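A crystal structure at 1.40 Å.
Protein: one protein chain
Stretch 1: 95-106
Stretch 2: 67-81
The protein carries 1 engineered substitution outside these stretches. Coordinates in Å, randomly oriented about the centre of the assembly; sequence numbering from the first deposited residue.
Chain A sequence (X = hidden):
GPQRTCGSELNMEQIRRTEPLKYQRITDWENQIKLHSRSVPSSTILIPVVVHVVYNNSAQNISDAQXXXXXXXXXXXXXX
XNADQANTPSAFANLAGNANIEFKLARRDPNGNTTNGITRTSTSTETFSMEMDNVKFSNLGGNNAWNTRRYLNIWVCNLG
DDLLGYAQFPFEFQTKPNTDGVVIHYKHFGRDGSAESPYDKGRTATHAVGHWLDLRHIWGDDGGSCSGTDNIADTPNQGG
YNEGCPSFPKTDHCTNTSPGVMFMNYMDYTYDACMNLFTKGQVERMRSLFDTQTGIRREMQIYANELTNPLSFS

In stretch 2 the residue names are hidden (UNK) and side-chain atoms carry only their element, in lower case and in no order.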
# COMPACT_ATOMS: atom_id res chain seq x y z
N LEU A 95 -16.80 3.47 -12.12
CA LEU A 95 -16.25 4.13 -10.93
C LEU A 95 -14.77 3.89 -10.81
O LEU A 95 -14.14 4.48 -9.91
CB LEU A 95 -16.92 3.61 -9.63
CG LEU A 95 -18.44 3.71 -9.54
CD1 LEU A 95 -18.94 3.02 -8.26
CD2 LEU A 95 -18.87 5.16 -9.54
N ALA A 96 -14.19 3.09 -11.69
CA ALA A 96 -12.78 2.72 -11.57
C ALA A 96 -11.86 3.89 -11.89
O ALA A 96 -12.12 4.67 -12.79
CB ALA A 96 -12.48 1.55 -12.48
N GLY A 97 -10.78 3.97 -11.12
CA GLY A 97 -9.82 5.04 -11.25
C GLY A 97 -8.49 4.62 -11.82
O GLY A 97 -8.02 3.47 -11.67
N ASN A 98 -7.86 5.58 -12.47
CA ASN A 98 -6.53 5.50 -13.06
C ASN A 98 -5.70 6.46 -12.22
O ASN A 98 -5.89 7.66 -12.37
CB ASN A 98 -6.62 5.94 -14.51
CG ASN A 98 -5.30 6.01 -15.21
OD1 ASN A 98 -4.22 5.98 -14.59
ND2 ASN A 98 -5.38 6.13 -16.54
N ALA A 99 -4.85 5.95 -11.32
CA ALA A 99 -4.16 6.85 -10.39
C ALA A 99 -3.13 7.69 -11.06
O ALA A 99 -2.72 8.69 -10.49
CB ALA A 99 -3.50 6.05 -9.27
N ASN A 100 -2.64 7.29 -12.25
CA ASN A 100 -1.61 8.05 -12.95
C ASN A 100 -0.40 8.28 -12.03
O ASN A 100 0.18 9.38 -11.92
CB ASN A 100 -2.19 9.35 -13.53
CG ASN A 100 -1.23 10.12 -14.41
OD1 ASN A 100 -0.31 9.56 -15.01
ND2 ASN A 100 -1.44 11.43 -14.48
N ILE A 101 -0.02 7.19 -11.34
CA ILE A 101 1.16 7.11 -10.49
C ILE A 101 2.03 6.00 -11.07
O ILE A 101 1.54 4.88 -11.28
CB ILE A 101 0.76 6.84 -9.02
CG1 ILE A 101 -0.08 7.98 -8.45
CG2 ILE A 101 2.02 6.62 -8.16
CD1 ILE A 101 -0.67 7.72 -7.02
N GLU A 102 3.31 6.31 -11.30
CA GLU A 102 4.34 5.39 -11.79
C GLU A 102 5.34 5.06 -10.71
O GLU A 102 5.67 5.93 -9.91
CB GLU A 102 5.16 6.05 -12.92
CG GLU A 102 4.54 6.15 -14.27
CD GLU A 102 5.39 6.98 -15.23
OE1 GLU A 102 6.52 7.39 -14.88
OE2 GLU A 102 4.86 7.28 -16.31
N PHE A 103 5.95 3.88 -10.80
CA PHE A 103 6.95 3.40 -9.86
C PHE A 103 8.16 2.98 -10.63
O PHE A 103 8.04 2.33 -11.67
CB PHE A 103 6.41 2.20 -9.06
CG PHE A 103 5.20 2.51 -8.23
CD1 PHE A 103 3.92 2.52 -8.79
CD2 PHE A 103 5.32 2.84 -6.88
CE1 PHE A 103 2.80 2.82 -8.02
CE2 PHE A 103 4.20 3.18 -6.12
CZ PHE A 103 2.94 3.16 -6.70
N LYS A 104 9.34 3.40 -10.17
CA LYS A 104 10.57 2.98 -10.83
C LYS A 104 11.60 2.67 -9.79
O LYS A 104 11.78 3.44 -8.85
CB LYS A 104 11.14 4.04 -11.79
CG LYS A 104 10.32 4.34 -13.03
CD LYS A 104 11.03 5.39 -13.90
CE LYS A 104 10.06 5.98 -14.88
NZ LYS A 104 10.71 6.93 -15.82
N LEU A 105 12.36 1.58 -10.00
CA LEU A 105 13.44 1.31 -9.07
C LEU A 105 14.49 2.41 -9.16
O LEU A 105 14.85 2.84 -10.26
CB LEU A 105 14.08 -0.04 -9.39
CG LEU A 105 13.21 -1.28 -9.09
CD1 LEU A 105 13.90 -2.55 -9.64
CD2 LEU A 105 13.04 -1.46 -7.57
N ALA A 106 14.99 2.85 -8.01
CA ALA A 106 16.02 3.87 -7.95
C ALA A 106 17.28 3.44 -8.68
O ALA A 106 17.62 2.27 -8.70
CB ALA A 106 16.37 4.14 -6.49
N UNK A 67 11.30 -9.34 -8.02
CA UNK A 67 11.14 -7.95 -7.59
C UNK A 67 10.66 -7.05 -8.74
O UNK A 67 9.73 -6.24 -8.59
c UNK A 67 12.74 -8.20 -5.69
c UNK A 67 12.44 -7.44 -7.00
c UNK A 67 12.39 -5.92 -6.81
c UNK A 67 14.17 -8.01 -5.23
N UNK A 68 11.28 -7.24 -9.93
CA UNK A 68 10.87 -6.46 -11.11
C UNK A 68 9.39 -6.76 -11.44
O UNK A 68 8.65 -5.84 -11.81
c UNK A 68 11.83 -6.83 -12.26
c UNK A 68 11.28 -6.42 -13.67
c UNK A 68 14.34 -6.80 -12.84
c UNK A 68 13.23 -6.22 -11.97
N UNK A 69 8.97 -8.02 -11.29
CA UNK A 69 7.57 -8.34 -11.55
C UNK A 69 6.66 -7.59 -10.57
O UNK A 69 5.57 -7.18 -10.98
c UNK A 69 7.29 -9.84 -11.49
o UNK A 69 7.19 -10.36 -10.18
N UNK A 70 7.10 -7.34 -9.32
CA UNK A 70 6.26 -6.57 -8.41
C UNK A 70 6.12 -5.12 -8.85
O UNK A 70 5.03 -4.53 -8.75
c UNK A 70 6.81 -6.63 -6.98
c UNK A 70 4.56 -6.48 -5.87
c UNK A 70 5.94 -5.86 -5.97
o UNK A 70 4.40 -7.53 -5.26
n UNK A 70 3.52 -5.85 -6.40
N UNK A 71 7.22 -4.54 -9.36
CA UNK A 71 7.17 -3.16 -9.83
C UNK A 71 6.24 -3.08 -11.04
O UNK A 71 5.45 -2.12 -11.16
c UNK A 71 8.59 -2.66 -10.16
c UNK A 71 8.98 -2.08 -7.60
c UNK A 71 8.53 -1.17 -10.61
c UNK A 71 9.49 -2.79 -8.92
N UNK A 72 6.27 -4.12 -11.89
CA UNK A 72 5.36 -4.21 -13.04
C UNK A 72 3.89 -4.19 -12.58
O UNK A 72 3.07 -3.43 -13.12
c UNK A 72 5.63 -5.48 -13.83
o UNK A 72 5.44 -7.90 -15.30
c UNK A 72 5.01 -6.88 -15.85
n UNK A 72 4.70 -6.86 -17.13
c UNK A 72 4.79 -5.59 -15.10
N UNK A 73 3.58 -4.98 -11.55
CA UNK A 73 2.21 -5.03 -11.03
C UNK A 73 1.79 -3.67 -10.47
O UNK A 73 0.66 -3.21 -10.74
c UNK A 73 2.09 -6.13 -9.94
c UNK A 73 2.20 -7.53 -10.55
c UNK A 73 0.76 -6.01 -9.17
N UNK A 74 2.67 -2.98 -9.73
CA UNK A 74 2.28 -1.66 -9.22
C UNK A 74 1.98 -0.70 -10.36
O UNK A 74 1.00 0.02 -10.31
c UNK A 74 3.67 -1.84 -7.01
c UNK A 74 4.82 -1.18 -6.27
c UNK A 74 2.45 -1.83 -6.05
c UNK A 74 3.35 -1.05 -8.31
N UNK A 75 2.79 -0.74 -11.40
CA UNK A 75 2.57 0.14 -12.56
C UNK A 75 1.30 -0.23 -13.31
O UNK A 75 0.65 0.68 -13.83
c UNK A 75 3.77 0.12 -13.47
n UNK A 75 6.09 0.54 -12.78
c UNK A 75 4.87 1.02 -12.92
o UNK A 75 4.59 2.17 -12.60
N UNK A 76 0.90 -1.49 -13.30
CA UNK A 76 -0.38 -1.86 -13.90
C UNK A 76 -1.53 -1.38 -13.06
O UNK A 76 -2.43 -0.67 -13.55
o UNK A 76 1.17 -6.06 -15.93
c UNK A 76 0.42 -3.98 -15.08
c UNK A 76 0.33 -5.50 -15.20
o UNK A 76 -0.55 -6.12 -14.57
c UNK A 76 -0.50 -3.39 -14.03
N UNK A 77 -1.51 -1.72 -11.74
CA UNK A 77 -2.68 -1.41 -10.91
C UNK A 77 -2.90 0.07 -10.69
O UNK A 77 -4.07 0.48 -10.60
c UNK A 77 -2.53 -2.14 -9.57
c UNK A 77 -2.55 -3.67 -9.70
o UNK A 77 -2.27 -4.36 -8.70
o UNK A 77 -2.89 -4.18 -10.81
N UNK A 78 -1.83 0.85 -10.60
CA UNK A 78 -1.93 2.30 -10.38
C UNK A 78 -2.09 3.10 -11.68
O UNK A 78 -2.12 4.34 -11.64
c UNK A 78 -1.32 3.37 -7.20
c UNK A 78 -1.05 1.80 -5.39
c UNK A 78 -0.41 1.20 -7.64
c UNK A 78 -0.80 2.46 -8.11
c UNK A 78 -1.44 3.04 -5.83
c UNK A 78 -0.71 2.79 -9.58
c UNK A 78 -0.58 0.87 -6.29
N UNK A 79 -2.24 2.41 -12.82
CA UNK A 79 -2.48 3.13 -14.09
C UNK A 79 -3.65 2.47 -14.83
O UNK A 79 -3.83 2.72 -16.04
c UNK A 79 1.12 4.03 -15.26
n UNK A 79 3.08 3.62 -17.22
c UNK A 79 2.61 2.57 -16.56
n UNK A 79 3.06 1.37 -16.87
c UNK A 79 -0.07 3.93 -14.31
n UNK A 79 1.67 2.73 -15.63
c UNK A 79 -1.21 3.12 -14.93
N UNK A 80 -4.46 1.66 -14.12
CA UNK A 80 -5.54 0.86 -14.73
C UNK A 80 -5.07 0.17 -16.05
O UNK A 80 -5.77 0.17 -17.07
c UNK A 80 -10.62 -0.83 -13.98
c UNK A 80 -8.02 0.74 -15.12
n UNK A 80 -9.86 -1.03 -12.91
c UNK A 80 -9.37 1.24 -14.62
n UNK A 80 -11.59 -1.70 -14.26
c UNK A 80 -6.82 1.68 -14.93
n UNK A 80 -10.41 0.22 -14.79
N UNK A 81 -3.89 -0.45 -15.97
CA UNK A 81 -3.33 -1.23 -17.06
C UNK A 81 -3.26 -2.70 -16.69
O UNK A 81 -2.67 -3.48 -17.44
c UNK A 81 -2.09 0.67 -18.13
c UNK A 81 -1.97 -0.68 -17.45
s UNK A 81 -0.48 1.38 -18.45
c UNK A 81 0.06 0.34 -19.73
O HOH W 1 -5.29 3.02 -10.99
O HOH W 2 2.67 6.38 -16.89
O HOH W 3 -8.40 0.73 -11.12

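Position 67 carries four side-chain carbons, forked at the first with one arm two carbons long, and lies beside the strand without closing on it; this is Ile67. Position 68 has the same four-carbon pattern, forked at the first, and its longer arm approaches Leu105. It is Ile68, with CG1 4.4 Å from Leu105 CD1. At position 69 one carbon bears one oxygen, out of reach of stretch 1: Ser69. Position 70 shows three carbons, the third carrying an oxygen and a nitrogen, and is likewise remote; Gln70 uses both polar atoms elsewhere in the structure.

Position 71 points toward the strand with four carbons forked at the first, one arm two carbons long, and packs against Phe103 and Leu105. It is Ile71, with CG1 4.0 Å from Leu105 CG and CG2 3.7 Å from Phe103 O. Position 72, three carbons ending in one oxygen and one nitrogen, points away and is Gln72. Position 73, one carbon carrying two more, is Val73, also out of reach.

Four carbons forked at the second mark position 74, whose CB sits over one face of the Phe103 ring, 4.0 Å from its centroid. This is Leu74. Position 75 has two carbons, the second carrying an oxygen and a nitrogen, and these two polar atoms reach the backbone of Phe103. In Asn75, OD1 accepts from Phe103 N at 2.8 Å while ND2 donates to Phe103 O at 2.9 Å, so one amide satisfies both backbone groups of a single strand residue.

Position 76, with three carbons and two terminal oxygens, points away: Glu76. Position 77, with two carbons and two oxygens, leads its end away from stretch 1 and is Asp77; its backbone O accepts a hydrogen bond from water 1, which also donates to Gly97 O and accepts from Ala99 N. Position 78 is one carbon and a six-carbon ring, set against Ala99, Ile101 and Phe103. It is Phe78, the first residue to leave helical geometry.

At position 79 three carbons lead to a nitrogen and a carbon bearing two more nitrogens. This is Arg79: NE donates to Asn75 O at 2.9 Å, and NH1 reaches Glu102 OE2 through water 2. Position 80 has the same composition, but its terminal planar group lies with one face under Ala96 CB; in Arg80, CZ is 3.4 Å from Ala96 CB. Position 81, an unbranched chain of two carbons, a sulfur and a carbon, makes no contact: Met81.

The helix and strand run nearly antiparallel, at 167°, with axes 7.4 Å apart at closest approach. Phe103 is the centre of the contact: Leu74 covers one ring face, and the edge of the Phe103 ring meets the face of Phe78, centroids 5.1 Å apart. The paired Asn75 hydrogen bonds fix the Phe103 backbone beside this apolar packing, Ile71 and Leu105 extend it, water 1 ties Asp77 to Gly97 and Ala99, and beyond the helix Arg80 packs on Ala96.

Stretch 2, residues 67-81: IISQIQVLNEDFRRM
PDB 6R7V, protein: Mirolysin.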